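Conjugal transfer protein TRWB (PDB 1E9R) serves as the coupling protein of bacterial conjugation, a ring-forming P-loop NTPase resembling ring helicases that probably uses nucleotide hydrolysis to drive DNA transfer. Local coordinates at residues B[299-304]-B[331-336]. Sequence-based numbering, arbitrary orientation.
Sequences DALTKG and QTLRAS
Leu301 meets Leu333 and Ser336 with no ring or flat side-chain group between them; the planar unit beside this meeting is the main-chain carbonyl of Thr332, approached by the Ser336 hydroxyl from moderately out of its plane. Ser336 OG donates to Thr332 O over 2.8 Å with a C=O...O angle of 145°, four residues back in the same segment. Its first torsion (-65°) sets OG beside the backbone N, where it reaches that carbonyl, while CB stays against Leu301. The first side-chain bond of Leu301 points toward 331-336, and this residue touches both Leu333 and Ser336. Leu301 CD1 lies 3.6 Å from Leu333 CD1, methyl on methyl, and the two side chains cross at about a right angle. Ser336 CB sits 3.9 Å from both Leu301 CD1 and Leu301 CB, alongside the leucine stem. Thr302 OG1 stays 4.2 Å from Ser336 OG, and no hydrogen bond crosses between 299-304 and 331-336: the union is mainly apolar and small, with 148 Å² buried. Val311 of strand 309-315 and Phe337 also pack on Leu301, and Tyr325 and Leu288 on Leu333, extending the buried cluster. Thr302 OG1 makes a weak hydrogen bond to Thr62 of the second subunit, while Thr332 OG1 bonds to Ser317 of that subunit. The contact thus joins the last turn of helix 297-303 to the end region of helix 327-334 and the loop that follows, ahead of parallel strands 309-315 and 339-342, in a P-loop NTPase alpha/beta core next to a subunit interface, consistent with the F1-ATPase-like ring assembly.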
ATOM      1  N   ASP B 299      20.094   9.173  17.274  1.00 33.06           N
ATOM      2  CA  ASP B 299      21.489   8.964  17.626  1.00 35.17           C
ATOM      3  C   ASP B 299      21.737   9.265  19.103  1.00 35.75           C
ATOM      4  O   ASP B 299      22.551   8.613  19.753  1.00 34.77           O
ATOM      5  CB  ASP B 299      22.390   9.841  16.762  1.00 38.59           C
ATOM      6  CG  ASP B 299      22.271   9.517  15.295  1.00 43.06           C
ATOM      7  OD1 ASP B 299      22.413   8.327  14.938  1.00 45.89           O
ATOM      8  OD2 ASP B 299      22.040  10.458  14.502  1.00 48.33           O
ATOM      9  N   ALA B 300      21.024  10.249  19.634  1.00 32.80           N
ATOM     10  CA  ALA B 300      21.197  10.614  21.024  1.00 32.94           C
ATOM     11  C   ALA B 300      20.732   9.496  21.934  1.00 29.96           C
ATOM     12  O   ALA B 300      21.319   9.282  22.988  1.00 28.08           O
ATOM     13  CB  ALA B 300      20.436  11.903  21.334  1.00 29.14           C
ATOM     14  N   LEU B 301      19.681   8.783  21.535  1.00 29.77           N
ATOM     15  CA  LEU B 301      19.144   7.683  22.342  1.00 28.98           C
ATOM     16  C   LEU B 301      20.032   6.457  22.282  1.00 31.04           C
ATOM     17  O   LEU B 301      20.041   5.632  23.187  1.00 29.84           O
ATOM     18  CB  LEU B 301      17.760   7.295  21.844  1.00 27.11           C
ATOM     19  CG  LEU B 301      16.680   8.335  22.109  1.00 29.20           C
ATOM     20  CD1 LEU B 301      15.405   7.991  21.353  1.00 25.25           C
ATOM     21  CD2 LEU B 301      16.428   8.392  23.601  1.00 28.27           C
ATOM     22  N   THR B 302      20.800   6.375  21.209  1.00 32.17           N
ATOM     23  CA  THR B 302      21.670   5.255  20.945  1.00 33.85           C
ATOM     24  C   THR B 302      23.143   5.453  21.267  1.00 34.99           C
ATOM     25  O   THR B 302      23.823   4.513  21.671  1.00 34.66           O
ATOM     26  CB  THR B 302      21.522   4.891  19.468  1.00 33.59           C
ATOM     27  OG1 THR B 302      20.283   4.196  19.291  1.00 36.88           O
ATOM     28  CG2 THR B 302      22.701   4.062  18.977  1.00 39.64           C
ATOM     29  N   LYS B 303      23.635   6.673  21.102  1.00 35.23           N
ATOM     30  CA  LYS B 303      25.044   6.941  21.307  1.00 36.26           C
ATOM     31  C   LYS B 303      25.351   7.924  22.417  1.00 38.39           C
ATOM     32  O   LYS B 303      26.481   8.419  22.507  1.00 36.41           O
ATOM     33  CB  LYS B 303      25.630   7.468  20.000  1.00 38.44           C
ATOM     34  CG  LYS B 303      25.133   6.730  18.780  1.00 40.91           C
ATOM     35  CD  LYS B 303      25.641   7.355  17.502  1.00 44.70           C
ATOM     36  CE  LYS B 303      25.196   6.542  16.293  1.00 47.07           C
ATOM     37  NZ  LYS B 303      25.747   7.106  15.016  1.00 50.15           N
ATOM     38  N   GLY B 304      24.370   8.200  23.272  1.00 41.03           N
ATOM     39  CA  GLY B 304      24.593   9.171  24.330  1.00 44.54           C
ATOM     40  C   GLY B 304      24.914   8.678  25.726  1.00 47.05           C
ATOM     41  O   GLY B 304      24.902   9.476  26.667  1.00 45.16           O
ATOM     42  N   GLN B 331       9.047   2.945  14.785  1.00 26.24           N
ATOM     43  CA  GLN B 331       9.261   1.702  15.506  1.00 26.78           C
ATOM     44  C   GLN B 331      10.674   1.699  16.066  1.00 26.11           C
ATOM     45  O   GLN B 331      10.894   1.379  17.236  1.00 24.45           O
ATOM     46  CB  GLN B 331       9.099   0.526  14.565  1.00 26.20           C
ATOM     47  CG  GLN B 331       9.289  -0.818  15.218  1.00 29.37           C
ATOM     48  CD  GLN B 331       9.260  -1.930  14.190  1.00 30.04           C
ATOM     49  OE1 GLN B 331       8.864  -1.709  13.040  1.00 32.81           O
ATOM     50  NE2 GLN B 331       9.673  -3.131  14.591  1.00 31.39           N
ATOM     51  N   THR B 332      11.629   2.059  15.214  1.00 25.29           N
ATOM     52  CA  THR B 332      13.025   2.104  15.600  1.00 24.23           C
ATOM     53  C   THR B 332      13.216   3.072  16.754  1.00 26.27           C
ATOM     54  O   THR B 332      14.023   2.823  17.658  1.00 25.00           O
ATOM     55  CB  THR B 332      13.890   2.570  14.442  1.00 24.54           C
ATOM     56  OG1 THR B 332      13.699   1.684  13.334  1.00 25.85           O
ATOM     57  CG2 THR B 332      15.365   2.600  14.860  1.00 23.33           C
ATOM     58  N   LEU B 333      12.478   4.180  16.718  1.00 23.81           N
ATOM     59  CA  LEU B 333      12.574   5.197  17.761  1.00 24.93           C
ATOM     60  C   LEU B 333      12.059   4.653  19.080  1.00 24.11           C
ATOM     61  O   LEU B 333      12.722   4.769  20.107  1.00 22.11           O
ATOM     62  CB  LEU B 333      11.780   6.446  17.370  1.00 24.71           C
ATOM     63  CG  LEU B 333      11.933   7.650  18.298  1.00 24.28           C
ATOM     64  CD1 LEU B 333      13.382   8.107  18.345  1.00 24.39           C
ATOM     65  CD2 LEU B 333      11.050   8.761  17.797  1.00 25.52           C
ATOM     66  N   ARG B 334      10.873   4.056  19.043  1.00 24.20           N
ATOM     67  CA  ARG B 334      10.294   3.482  20.245  1.00 26.81           C
ATOM     68  C   ARG B 334      11.203   2.365  20.763  1.00 27.43           C
ATOM     69  O   ARG B 334      11.361   2.193  21.973  1.00 29.96           O
ATOM     70  CB  ARG B 334       8.899   2.915  19.966  1.00 24.50           C
ATOM     71  CG  ARG B 334       7.867   3.937  19.508  1.00 30.47           C
ATOM     72  CD  ARG B 334       6.442   3.381  19.631  1.00 34.47           C
ATOM     73  NE  ARG B 334       6.355   1.996  19.165  1.00 42.73           N
ATOM     74  CZ  ARG B 334       6.245   1.632  17.893  1.00 44.93           C
ATOM     75  NH1 ARG B 334       6.164   2.554  16.947  1.00 50.33           N
ATOM     76  NH2 ARG B 334       6.190   0.344  17.569  1.00 46.26           N
ATOM     77  N   ALA B 335      11.808   1.617  19.846  1.00 24.42           N
ATOM     78  CA  ALA B 335      12.685   0.524  20.228  1.00 25.13           C
ATOM     79  C   ALA B 335      13.987   1.035  20.836  1.00 25.70           C
ATOM     80  O   ALA B 335      14.792   0.253  21.347  1.00 26.59           O
ATOM     81  CB  ALA B 335      12.979  -0.352  19.012  1.00 22.11           C
ATOM     82  N   SER B 336      14.199   2.347  20.778  1.00 26.13           N
ATOM     83  CA  SER B 336      15.418   2.931  21.319  1.00 25.48           C
ATOM     84  C   SER B 336      15.309   3.211  22.816  1.00 25.51           C
ATOM     85  O   SER B 336      16.303   3.524  23.468  1.00 22.58           O
ATOM     86  CB  SER B 336      15.775   4.196  20.548  1.00 26.17           C
ATOM     87  OG  SER B 336      16.086   3.852  19.209  1.00 29.99           O
TER